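Local coordinates for MRNA TRANSPORT REGULATOR Mtr2 (Candida albicans, PDB 1Q42), which takes part in exporting mRNA from the nucleus to the cytoplasm, acting together with its partner Mex67, at residues Gln104-Asp109 / Ser124-Phe129; Val120-Ala125 / Gly165-Leu170; Glu30-Arg35 / Glu174-Asp179; Asp41-Gln46 / Thr98-His103. All blocks are in the same frame, centred on the assembly; numbering follows the deposited sequence.

Contact 1 (Gln104-Asp109 / Ser124-Phe129)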
# COMPACT_ATOMS: atom_id res chain seq x y z
N GLN A 104 -8.43 -7.18 -2.47
CA GLN A 104 -8.55 -8.61 -2.24
C GLN A 104 -7.38 -9.28 -2.97
O GLN A 104 -7.26 -9.18 -4.18
CB GLN A 104 -9.90 -9.11 -2.79
CG GLN A 104 -10.18 -10.57 -2.58
CD GLN A 104 -11.49 -11.02 -3.22
OE1 GLN A 104 -12.45 -10.25 -3.28
NE2 GLN A 104 -11.52 -12.26 -3.69
N LEU A 105 -6.49 -9.90 -2.20
CA LEU A 105 -5.36 -10.62 -2.78
C LEU A 105 -5.89 -11.82 -3.55
O LEU A 105 -6.73 -12.56 -3.04
CB LEU A 105 -4.41 -11.06 -1.66
CG LEU A 105 -3.17 -11.87 -2.03
CD1 LEU A 105 -2.20 -11.05 -2.82
CD2 LEU A 105 -2.46 -12.42 -0.76
N THR A 106 -5.45 -12.01 -4.81
CA THR A 106 -5.93 -13.15 -5.59
C THR A 106 -4.89 -14.19 -6.03
O THR A 106 -5.26 -15.34 -6.27
CB THR A 106 -6.76 -12.69 -6.80
OG1 THR A 106 -6.02 -11.74 -7.58
CG2 THR A 106 -8.05 -11.97 -6.31
N SER A 107 -3.62 -13.80 -6.14
CA SER A 107 -2.54 -14.74 -6.44
C SER A 107 -1.21 -14.10 -6.09
O SER A 107 -1.08 -12.88 -6.06
CB SER A 107 -2.53 -15.13 -7.93
OG SER A 107 -2.38 -13.99 -8.77
N TYR A 108 -0.22 -14.92 -5.80
CA TYR A 108 1.12 -14.42 -5.58
C TYR A 108 2.17 -15.50 -5.82
O TYR A 108 1.87 -16.70 -5.87
CB TYR A 108 1.26 -13.88 -4.15
CG TYR A 108 1.07 -14.95 -3.09
CD1 TYR A 108 2.16 -15.64 -2.56
CD2 TYR A 108 -0.21 -15.30 -2.64
CE1 TYR A 108 1.98 -16.62 -1.59
CE2 TYR A 108 -0.39 -16.28 -1.67
CZ TYR A 108 0.70 -16.94 -1.15
OH TYR A 108 0.53 -17.91 -0.20
N ASP A 109 3.40 -15.06 -5.99
CA ASP A 109 4.54 -15.96 -6.02
C ASP A 109 5.76 -15.19 -5.57
O ASP A 109 5.89 -13.99 -5.82
CB ASP A 109 4.74 -16.55 -7.42
CG ASP A 109 4.98 -15.50 -8.46
OD1 ASP A 109 6.16 -15.16 -8.67
OD2 ASP A 109 4.06 -14.96 -9.14
N SER A 124 -1.05 -10.29 -7.55
CA SER A 124 -2.18 -9.69 -8.24
C SER A 124 -3.31 -9.56 -7.22
O SER A 124 -3.39 -10.35 -6.29
CB SER A 124 -2.59 -10.57 -9.41
OG SER A 124 -1.49 -10.70 -10.32
N ALA A 125 -4.13 -8.54 -7.37
CA ALA A 125 -5.31 -8.33 -6.52
C ALA A 125 -6.38 -7.65 -7.33
O ALA A 125 -6.12 -7.20 -8.47
CB ALA A 125 -4.95 -7.48 -5.30
N LYS A 126 -7.58 -7.61 -6.78
CA LYS A 126 -8.59 -6.65 -7.22
C LYS A 126 -8.80 -5.62 -6.13
O LYS A 126 -8.65 -5.91 -4.95
CB LYS A 126 -9.91 -7.29 -7.61
CG LYS A 126 -10.50 -8.29 -6.67
CD LYS A 126 -11.51 -9.17 -7.43
CE LYS A 126 -12.16 -10.16 -6.49
NZ LYS A 126 -13.39 -10.75 -7.06
N VAL A 127 -9.08 -4.39 -6.54
CA VAL A 127 -9.29 -3.30 -5.60
C VAL A 127 -10.49 -2.48 -6.04
O VAL A 127 -10.70 -2.28 -7.22
CB VAL A 127 -8.02 -2.41 -5.43
CG1 VAL A 127 -7.67 -1.65 -6.69
CG2 VAL A 127 -8.18 -1.40 -4.30
N ARG A 128 -11.27 -2.03 -5.07
CA ARG A 128 -12.32 -1.07 -5.34
C ARG A 128 -12.26 0.08 -4.35
O ARG A 128 -11.57 0.00 -3.33
CB ARG A 128 -13.69 -1.73 -5.34
CG ARG A 128 -14.02 -2.57 -4.15
CD ARG A 128 -15.23 -3.45 -4.46
NE ARG A 128 -15.66 -4.22 -3.31
CZ ARG A 128 -16.65 -5.10 -3.34
NH1 ARG A 128 -17.31 -5.35 -4.46
NH2 ARG A 128 -16.96 -5.77 -2.23
N PHE A 129 -12.98 1.14 -4.69
CA PHE A 129 -12.90 2.40 -3.95
C PHE A 129 -14.25 2.95 -3.58
O PHE A 129 -15.25 2.73 -4.28
CB PHE A 129 -12.15 3.46 -4.77
CG PHE A 129 -10.74 3.09 -5.09
CD1 PHE A 129 -9.69 3.48 -4.26
CD2 PHE A 129 -10.45 2.37 -6.26
CE1 PHE A 129 -8.40 3.14 -4.57
CE2 PHE A 129 -9.15 2.03 -6.56
CZ PHE A 129 -8.12 2.42 -5.71
O HOH W 1 -15.14 -11.67 -4.68

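Contact 2 (Val120-Ala125 / Gly165-Leu170)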
# COMPACT_ATOMS: atom_id res chain seq x y z
N VAL A 120 12.02 -11.30 -4.03
CA VAL A 120 11.10 -10.65 -4.97
C VAL A 120 9.74 -11.33 -4.86
O VAL A 120 9.65 -12.54 -4.92
CB VAL A 120 11.56 -10.85 -6.41
CG1 VAL A 120 10.48 -10.37 -7.40
CG2 VAL A 120 12.84 -10.13 -6.64
N VAL A 121 8.69 -10.54 -4.76
CA VAL A 121 7.32 -11.08 -4.73
C VAL A 121 6.49 -10.37 -5.77
O VAL A 121 6.46 -9.14 -5.81
CB VAL A 121 6.63 -10.81 -3.38
CG1 VAL A 121 5.23 -11.44 -3.37
CG2 VAL A 121 7.43 -11.32 -2.28
N HIS A 122 5.79 -11.14 -6.60
CA HIS A 122 4.80 -10.60 -7.50
C HIS A 122 3.43 -11.02 -7.00
O HIS A 122 3.22 -12.18 -6.66
CB HIS A 122 5.02 -11.14 -8.92
CG HIS A 122 3.88 -10.87 -9.84
ND1 HIS A 122 2.84 -11.77 -10.02
CD2 HIS A 122 3.58 -9.79 -10.60
CE1 HIS A 122 1.96 -11.25 -10.86
NE2 HIS A 122 2.40 -10.07 -11.24
N PHE A 123 2.49 -10.09 -6.93
CA PHE A 123 1.13 -10.47 -6.60
C PHE A 123 0.12 -9.69 -7.43
O PHE A 123 0.44 -8.65 -7.99
CB PHE A 123 0.86 -10.38 -5.08
CG PHE A 123 0.71 -8.98 -4.51
CD1 PHE A 123 -0.52 -8.33 -4.54
CD2 PHE A 123 1.77 -8.36 -3.85
CE1 PHE A 123 -0.67 -7.07 -3.96
CE2 PHE A 123 1.61 -7.10 -3.27
CZ PHE A 123 0.38 -6.46 -3.33
N SER A 124 -1.05 -10.29 -7.55
CA SER A 124 -2.18 -9.69 -8.24
C SER A 124 -3.31 -9.56 -7.22
O SER A 124 -3.39 -10.35 -6.29
CB SER A 124 -2.59 -10.57 -9.41
OG SER A 124 -1.49 -10.70 -10.32
N ALA A 125 -4.13 -8.54 -7.37
CA ALA A 125 -5.31 -8.33 -6.52
C ALA A 125 -6.38 -7.65 -7.33
O ALA A 125 -6.12 -7.20 -8.47
CB ALA A 125 -4.95 -7.48 -5.30
N GLY A 165 -8.18 -3.97 -11.55
CA GLY A 165 -7.12 -4.94 -11.42
C GLY A 165 -5.84 -4.24 -11.02
O GLY A 165 -5.56 -3.15 -11.48
N VAL A 166 -5.06 -4.90 -10.16
CA VAL A 166 -3.77 -4.40 -9.71
C VAL A 166 -2.69 -5.50 -9.77
O VAL A 166 -2.95 -6.64 -9.42
CB VAL A 166 -3.84 -3.89 -8.25
CG1 VAL A 166 -2.48 -3.27 -7.85
CG2 VAL A 166 -4.91 -2.87 -8.09
N ASP A 167 -1.50 -5.13 -10.21
CA ASP A 167 -0.31 -5.99 -10.12
C ASP A 167 0.72 -5.25 -9.31
O ASP A 167 0.92 -4.04 -9.50
CB ASP A 167 0.26 -6.27 -11.52
CG ASP A 167 -0.21 -7.59 -12.11
OD1 ASP A 167 -1.14 -8.23 -11.57
OD2 ASP A 167 0.27 -8.03 -13.19
N VAL A 168 1.38 -5.95 -8.40
CA VAL A 168 2.37 -5.32 -7.55
C VAL A 168 3.62 -6.19 -7.55
O VAL A 168 3.52 -7.41 -7.43
CB VAL A 168 1.85 -5.17 -6.10
CG1 VAL A 168 2.91 -4.55 -5.23
CG2 VAL A 168 0.60 -4.35 -6.05
N ASN A 169 4.77 -5.55 -7.69
CA ASN A 169 6.06 -6.20 -7.55
C ASN A 169 6.80 -5.55 -6.37
O ASN A 169 6.96 -4.36 -6.33
CB ASN A 169 6.90 -6.04 -8.83
CG ASN A 169 6.34 -6.83 -9.99
OD1 ASN A 169 6.17 -8.04 -9.91
ND2 ASN A 169 6.05 -6.14 -11.08
N LEU A 170 7.22 -6.37 -5.41
CA LEU A 170 7.96 -5.89 -4.24
C LEU A 170 9.33 -6.58 -4.20
O LEU A 170 9.45 -7.74 -4.58
CB LEU A 170 7.20 -6.28 -2.96
CG LEU A 170 5.79 -5.76 -2.70
CD1 LEU A 170 5.30 -6.25 -1.30
CD2 LEU A 170 5.65 -4.28 -2.84

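Contact 3 (Glu30-Arg35 / Glu174-Asp179)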
# COMPACT_ATOMS: atom_id res chain seq x y z
N GLU A 30 1.99 -15.01 2.63
CA GLU A 30 0.60 -14.59 2.49
C GLU A 30 0.12 -13.62 3.60
O GLU A 30 -0.51 -12.62 3.29
CB GLU A 30 -0.36 -15.77 2.37
CG GLU A 30 -1.80 -15.37 2.09
CD GLU A 30 -2.65 -16.50 1.53
OE1 GLU A 30 -2.09 -17.48 0.98
OE2 GLU A 30 -3.89 -16.41 1.65
N PRO A 31 0.40 -13.91 4.87
CA PRO A 31 0.09 -12.96 5.94
C PRO A 31 0.78 -11.61 5.76
O PRO A 31 0.15 -10.59 6.04
CB PRO A 31 0.58 -13.66 7.22
CG PRO A 31 0.86 -15.06 6.86
CD PRO A 31 1.00 -15.16 5.39
N PHE A 32 2.04 -11.59 5.30
CA PHE A 32 2.75 -10.34 5.05
C PHE A 32 2.04 -9.49 4.00
O PHE A 32 1.87 -8.29 4.19
CB PHE A 32 4.20 -10.58 4.61
CG PHE A 32 4.82 -9.40 3.90
CD1 PHE A 32 5.08 -8.22 4.58
CD2 PHE A 32 5.14 -9.48 2.55
CE1 PHE A 32 5.65 -7.12 3.92
CE2 PHE A 32 5.72 -8.39 1.90
CZ PHE A 32 5.97 -7.21 2.59
N LEU A 33 1.64 -10.12 2.90
CA LEU A 33 0.95 -9.39 1.82
C LEU A 33 -0.38 -8.84 2.28
O LEU A 33 -0.76 -7.72 1.93
CB LEU A 33 0.75 -10.28 0.58
CG LEU A 33 2.03 -10.71 -0.13
CD1 LEU A 33 1.69 -11.62 -1.32
CD2 LEU A 33 2.88 -9.52 -0.60
N LYS A 34 -1.11 -9.62 3.08
CA LYS A 34 -2.39 -9.18 3.60
C LYS A 34 -2.24 -7.99 4.54
O LYS A 34 -3.03 -7.05 4.49
CB LYS A 34 -3.15 -10.34 4.24
CG LYS A 34 -3.64 -11.31 3.18
CD LYS A 34 -4.28 -12.55 3.77
CE LYS A 34 -5.22 -13.17 2.75
NZ LYS A 34 -5.59 -14.57 3.09
N ARG A 35 -1.18 -7.99 5.34
CA ARG A 35 -0.88 -6.87 6.22
C ARG A 35 -0.52 -5.60 5.43
O ARG A 35 -0.96 -4.50 5.76
CB ARG A 35 0.27 -7.21 7.16
CG ARG A 35 -0.13 -8.00 8.37
CD ARG A 35 0.96 -8.08 9.41
NE ARG A 35 2.00 -9.03 9.02
CZ ARG A 35 3.26 -8.73 8.71
NH1 ARG A 35 3.70 -7.47 8.70
NH2 ARG A 35 4.09 -9.71 8.38
N GLU A 174 14.47 -10.26 3.78
CA GLU A 174 14.14 -11.65 4.13
C GLU A 174 13.15 -11.83 5.29
O GLU A 174 12.23 -12.65 5.20
CB GLU A 174 15.42 -12.39 4.53
CG GLU A 174 16.11 -13.13 3.41
CD GLU A 174 17.38 -13.81 3.88
OE1 GLU A 174 17.87 -13.45 4.98
OE2 GLU A 174 17.88 -14.70 3.16
N ASN A 175 13.38 -11.10 6.37
CA ASN A 175 12.59 -11.28 7.59
C ASN A 175 11.28 -10.52 7.50
O ASN A 175 11.18 -9.36 7.91
CB ASN A 175 13.41 -10.86 8.82
CG ASN A 175 14.60 -11.77 9.05
OD1 ASN A 175 15.71 -11.31 9.33
ND2 ASN A 175 14.38 -13.08 8.94
N VAL A 176 10.28 -11.20 6.96
CA VAL A 176 9.04 -10.59 6.52
C VAL A 176 7.95 -10.58 7.60
O VAL A 176 6.90 -9.96 7.42
CB VAL A 176 8.53 -11.28 5.22
CG1 VAL A 176 7.57 -12.44 5.52
CG2 VAL A 176 7.91 -10.27 4.29
N MET A 177 8.21 -11.26 8.71
CA MET A 177 7.30 -11.28 9.85
C MET A 177 7.83 -10.29 10.91
O MET A 177 7.95 -10.62 12.09
CB MET A 177 7.18 -12.72 10.41
CG MET A 177 5.76 -13.15 10.82
SD MET A 177 4.97 -14.35 9.69
CE MET A 177 4.26 -13.25 8.44
N GLN A 178 8.13 -9.07 10.46
CA GLN A 178 8.81 -8.08 11.29
C GLN A 178 8.00 -6.81 11.55
O GLN A 178 8.13 -6.20 12.61
CB GLN A 178 10.16 -7.71 10.67
CG GLN A 178 11.29 -8.65 11.06
CD GLN A 178 12.66 -8.05 10.82
OE1 GLN A 178 13.45 -7.93 11.75
NE2 GLN A 178 12.93 -7.68 9.57
N ASP A 179 7.19 -6.40 10.57
CA ASP A 179 6.29 -5.25 10.70
C ASP A 179 6.98 -3.87 10.62
O ASP A 179 6.30 -2.84 10.67
CB ASP A 179 5.43 -5.35 11.97
CG ASP A 179 4.00 -5.77 11.67
OD1 ASP A 179 3.32 -5.04 10.92
OD2 ASP A 179 3.47 -6.81 12.14

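Contact 4 (Asp41-Gln46 / Thr98-His103)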
# COMPACT_ATOMS: atom_id res chain seq x y z
N ASP A 41 -5.54 0.01 3.00
CA ASP A 41 -6.99 0.03 3.14
C ASP A 41 -7.44 0.59 4.50
O ASP A 41 -8.62 0.54 4.83
CB ASP A 41 -7.54 -1.39 3.02
CG ASP A 41 -7.39 -1.96 1.64
OD1 ASP A 41 -7.07 -1.21 0.67
OD2 ASP A 41 -7.56 -3.18 1.46
N LEU A 42 -6.50 1.12 5.26
CA LEU A 42 -6.76 1.55 6.64
C LEU A 42 -7.90 2.55 6.76
O LEU A 42 -7.91 3.59 6.09
CB LEU A 42 -5.47 2.14 7.24
CG LEU A 42 -5.41 2.31 8.76
CD1 LEU A 42 -5.45 0.96 9.45
CD2 LEU A 42 -4.16 3.06 9.15
N LEU A 43 -8.87 2.23 7.62
CA LEU A 43 -9.98 3.12 7.91
C LEU A 43 -9.50 4.13 8.96
O LEU A 43 -8.83 3.76 9.93
CB LEU A 43 -11.17 2.33 8.44
CG LEU A 43 -12.46 3.06 8.80
CD1 LEU A 43 -13.23 3.53 7.57
CD2 LEU A 43 -13.31 2.14 9.66
N TYR A 44 -9.81 5.40 8.74
CA TYR A 44 -9.43 6.45 9.66
C TYR A 44 -10.39 6.43 10.82
O TYR A 44 -11.60 6.48 10.62
CB TYR A 44 -9.49 7.81 8.96
CG TYR A 44 -9.25 8.98 9.88
CD1 TYR A 44 -7.97 9.30 10.32
CD2 TYR A 44 -10.31 9.77 10.33
CE1 TYR A 44 -7.74 10.38 11.16
CE2 TYR A 44 -10.10 10.85 11.17
CZ TYR A 44 -8.82 11.15 11.58
OH TYR A 44 -8.60 12.21 12.43
N THR A 45 -9.85 6.34 12.04
CA THR A 45 -10.66 6.42 13.25
C THR A 45 -10.05 7.46 14.18
O THR A 45 -8.89 7.36 14.58
CB THR A 45 -10.79 5.03 13.94
OG1 THR A 45 -11.40 5.18 15.23
CG2 THR A 45 -9.43 4.40 14.26
N GLN A 46 -10.83 8.49 14.49
CA GLN A 46 -10.38 9.55 15.36
C GLN A 46 -10.65 9.15 16.81
O GLN A 46 -11.80 8.88 17.14
CB GLN A 46 -11.12 10.85 15.03
CG GLN A 46 -10.41 12.10 15.52
CD GLN A 46 -11.06 13.37 15.01
OE1 GLN A 46 -11.35 14.29 15.78
NE2 GLN A 46 -11.29 13.43 13.70
N THR A 98 -6.51 9.21 -2.43
CA THR A 98 -7.49 8.26 -2.95
C THR A 98 -8.67 8.13 -1.99
O THR A 98 -8.53 8.31 -0.78
CB THR A 98 -6.88 6.84 -3.19
OG1 THR A 98 -6.42 6.25 -1.96
CG2 THR A 98 -5.65 6.88 -4.09
N PRO A 99 -9.84 7.77 -2.51
CA PRO A 99 -10.92 7.34 -1.62
C PRO A 99 -10.50 6.08 -0.90
O PRO A 99 -9.54 5.41 -1.31
CB PRO A 99 -12.10 7.06 -2.57
CG PRO A 99 -11.69 7.66 -3.89
CD PRO A 99 -10.21 7.68 -3.93
N LEU A 100 -11.21 5.74 0.17
CA LEU A 100 -10.90 4.53 0.90
C LEU A 100 -10.92 3.35 -0.07
O LEU A 100 -11.78 3.29 -0.93
CB LEU A 100 -11.94 4.29 1.99
CG LEU A 100 -11.70 3.10 2.92
CD1 LEU A 100 -10.36 3.25 3.64
CD2 LEU A 100 -12.85 2.97 3.90
N SER A 101 -9.99 2.43 0.11
CA SER A 101 -9.82 1.28 -0.76
C SER A 101 -10.09 -0.04 -0.04
O SER A 101 -10.01 -0.15 1.19
CB SER A 101 -8.40 1.28 -1.32
OG SER A 101 -7.42 1.31 -0.28
N SER A 102 -10.39 -1.06 -0.84
CA SER A 102 -10.54 -2.43 -0.35
C SER A 102 -9.93 -3.39 -1.38
O SER A 102 -10.49 -3.60 -2.46
CB SER A 102 -12.01 -2.74 -0.12
OG SER A 102 -12.20 -4.10 0.26
N HIS A 103 -8.75 -3.91 -1.05
CA HIS A 103 -8.01 -4.86 -1.90
C HIS A 103 -8.34 -6.29 -1.48
O HIS A 103 -8.53 -6.59 -0.29
CB HIS A 103 -6.49 -4.71 -1.69
CG HIS A 103 -5.87 -3.47 -2.28
ND1 HIS A 103 -5.85 -2.26 -1.62
CD2 HIS A 103 -5.22 -3.28 -3.45
CE1 HIS A 103 -5.22 -1.37 -2.37
NE2 HIS A 103 -4.81 -1.97 -3.48
O HOH W 2 -11.08 -0.52 3.70

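Contact 1 (Gln104-Asp109 / Ser124-Phe129)
A classic beta bulge interrupts the hairpin of strands 101-113 and 118-129, where Thr106 and Ser107 of one strand both face Ser124 of the other. Before the bulge, Gln104 and Lys126 form a hydrogen-bonded pair, with Gln104 N 2.8 Å from Lys126 O, and Leu105 sits opposite Ala125 in a non-hydrogen-bonded pair. Ser124 O then receives Thr106 N at 3.0 Å and, more weakly, Ser107 N at 3.5 Å, so one carbonyl serves two successive amides. Regular pairing resumes as Ser124 N donates to Ser107 O. With OG1 between its backbone N and carbonyl carbon (chi1 54°), Thr106 also sets its hydroxyl beside Ser124 O, where it can form at most a weak bond. The hydroxyl of Ser107 lies against the side of Ser124, OG to CB 3.5 Å, while Ser124 OG is hydrogen-bonded to Asp167 on the next strand.

On the face carrying Gln104 and Lys126, the two long side chains run side by side. The amide of Gln104 rests along the last methylene of the lysine, OE1 to CE 3.2 Å. A water accepts from Lys126 NZ at 3.1 Å and gives Gln104 OE1 a weak bond; the ammonium also makes a cation-pi contact with Trp163. On the other face, Ala125 CB presses on Gln104 O at 3.1 Å, a tight fit, and Leu105 packs on Leu33 and Leu37 of helix 29-40. Two residues of one strand facing a single residue of its antiparallel neighbour make a beta bulge, here of the classic type.

Contact 2 (Val120-Ala125 / Gly165-Leu170)
Strands 120-125 and 165-170 run antiparallel, their axes 4.8 Å apart at 170°, and the hydrogen-bonded pairs Val121-Leu170, Phe123-Val168 and Ala125-Val166 alternate with the non-hydrogen-bonded pairs His122-Asn169 and Ser124-Asp167. The Phe123-Val168 pair makes both its bonds, Phe123 N reaching Val168 O at 2.9 Å. Between such bonds, CA-H groups of His122 and Asp167 point at carbonyl oxygens across the gap.

One face is apolar. Phe123 holds CG between its backbone N and carbonyl carbon (chi1 74°), which lays the ring beside Val168; the valine CB sits over one ring face, 3.6 Å from the centroid, in a CH-pi contact. Leu170 CD1 meets the same ring at its edge, 4.3 Å from Phe123 CE2.

The other face is polar. Ser124 OG donates to Asp167 OD1 at 2.8 Å, approaching from above the carboxylate plane. Asp167 OD2 lies at the edge of the His122 ring, 3.5 Å from NE2, with ring and carboxylate planes nearly perpendicular. Asn169 OD1 meets that ring at another point of its rim, 3.2 Å from His122 CD2, while Asn169 ND2 bonds to Asp187.

The pair lies inside the sheet, with strand 101-113 beyond 120-125 and strand 183-192 beyond 165-170. Helix 29-40 packs on the apolar face, bringing Leu33 and Leu37 onto Phe123 and Phe32 onto Leu170.

Contact 3 (Glu30-Arg35 / Glu174-Asp179)
Val176 sets its CG2 methyl over one face of the Phe32 ring, the principal apolar touch between helix 29-40 and the loop that follows strand 164-173. The methyl is 3.4 Å from the ring centroid and closer still to Phe32 CG, at 3.2 Å, so the CH-pi contact is tight and displaced toward the rim. With CG opposite its backbone N (chi1 160°), Phe32 presents a ring face to the methyl; the two side chains cross at about a right angle.

One turn further along the helix, Arg35 grips the same loop by its polar atoms. Its NH2 donates to Val176 O at 3.0 Å; the oxygen lies in the guanidinium plane and accepts on a lone pair in its own carbonyl plane. NH1 forms a longer salt bridge with Asp179 OD1, 3.3 Å away, the carboxylate plane being turned 51° from that of the guanidinium. A bend at chi3 of Arg35 directs both nitrogens toward the loop. Met177, itself folded at chi2 and chi3, brings its CE methyl to the guanidinium edge, 3.5 Å from Arg35 NH2, and near Pro31 CB at 3.9 Å.

In the next shell, the loop is shaped by an inverse gamma turn centred on Asn175, whose carbonyl oxygen accepts from Gln178 NE2 at 2.9 Å. Asp179 N is buried here and has no partner in the model. On the helix, Lys34 bridges to Glu30, which also bonds to Tyr108 of strand 101-113. Phe32 continues inward onto Leu170 and Val172 of strand 164-173, Val176 touches Phe119 of strand 118-129, and Leu33 packs on strands 101-113, 118-129 and 164-173.

Contact 4 (Asp41-Gln46 / Thr98-His103)
Asp41, the residue at which the chain leaves helix 29-40, turns its carboxylate onto the start of strand 101-113 and so ties helix to sheet in this NTF2-like fold. Three bonds hold it. OD1 accepts twice, on its syn side from His103 ND1 at 2.8 Å and on its anti side from Ser101 OG at 2.7 Å; OD2 takes the backbone His103 N at 2.9 Å in an almost perfectly straight bond (179°). Ring and carboxylate planes are only 17° apart, so the imidazole meets the carboxylate edge-on and nearly coplanar with it. With CG lying away from its carbonyl carbon (chi1 -68°), Asp41 carries both oxygens across to the strand. So many donors around one carboxylate would be expected to favour its ionised form.

A second shell fixes the donors. Ser101 OG also bonds to Arg136 NH2, and His103 NE2 bonds to Tyr188 OH on strand 183-192, which leaves the imidazole held at both nitrogens. Leu37 and Leu40 of the helix and Trp95 of helix 87-96 pack against His103.

Toward the surface the contact is looser, made of leucine methyls and a water. Leu100 sets CD1 against two successive carbonyl oxygens, those of Asp41 and Leu42, its distance to Asp41 O being 3.4 Å, and its other methyl, CD2, meets Leu43 CD1 at 3.7 Å. On this side a water joins the two backbones, donating to Asp41 O at 2.9 Å and to Ser101 O at 2.8 Å.

In the fold
From the N terminus, helix 29-40 opens contact 3, the widest loop, which closes only at 174-179 and encloses the other three. Just after the helix, contact 4 opens at 41-46 and closes at 98-103, where the first long strand of the sheet begins. The same strand then opens contact 1, whose hairpin closes at 124-129. Contact 2 starts at 120-125 before that closure, overlaps contact 1 at Ser124 and Ala125, and closes at 165-170. Contacts 1 and 2 thus join three consecutive strands of the sheet, while contact 3 fastens the N-terminal half of the helix that packs across it, and contact 4 the residue just past its C-terminal end.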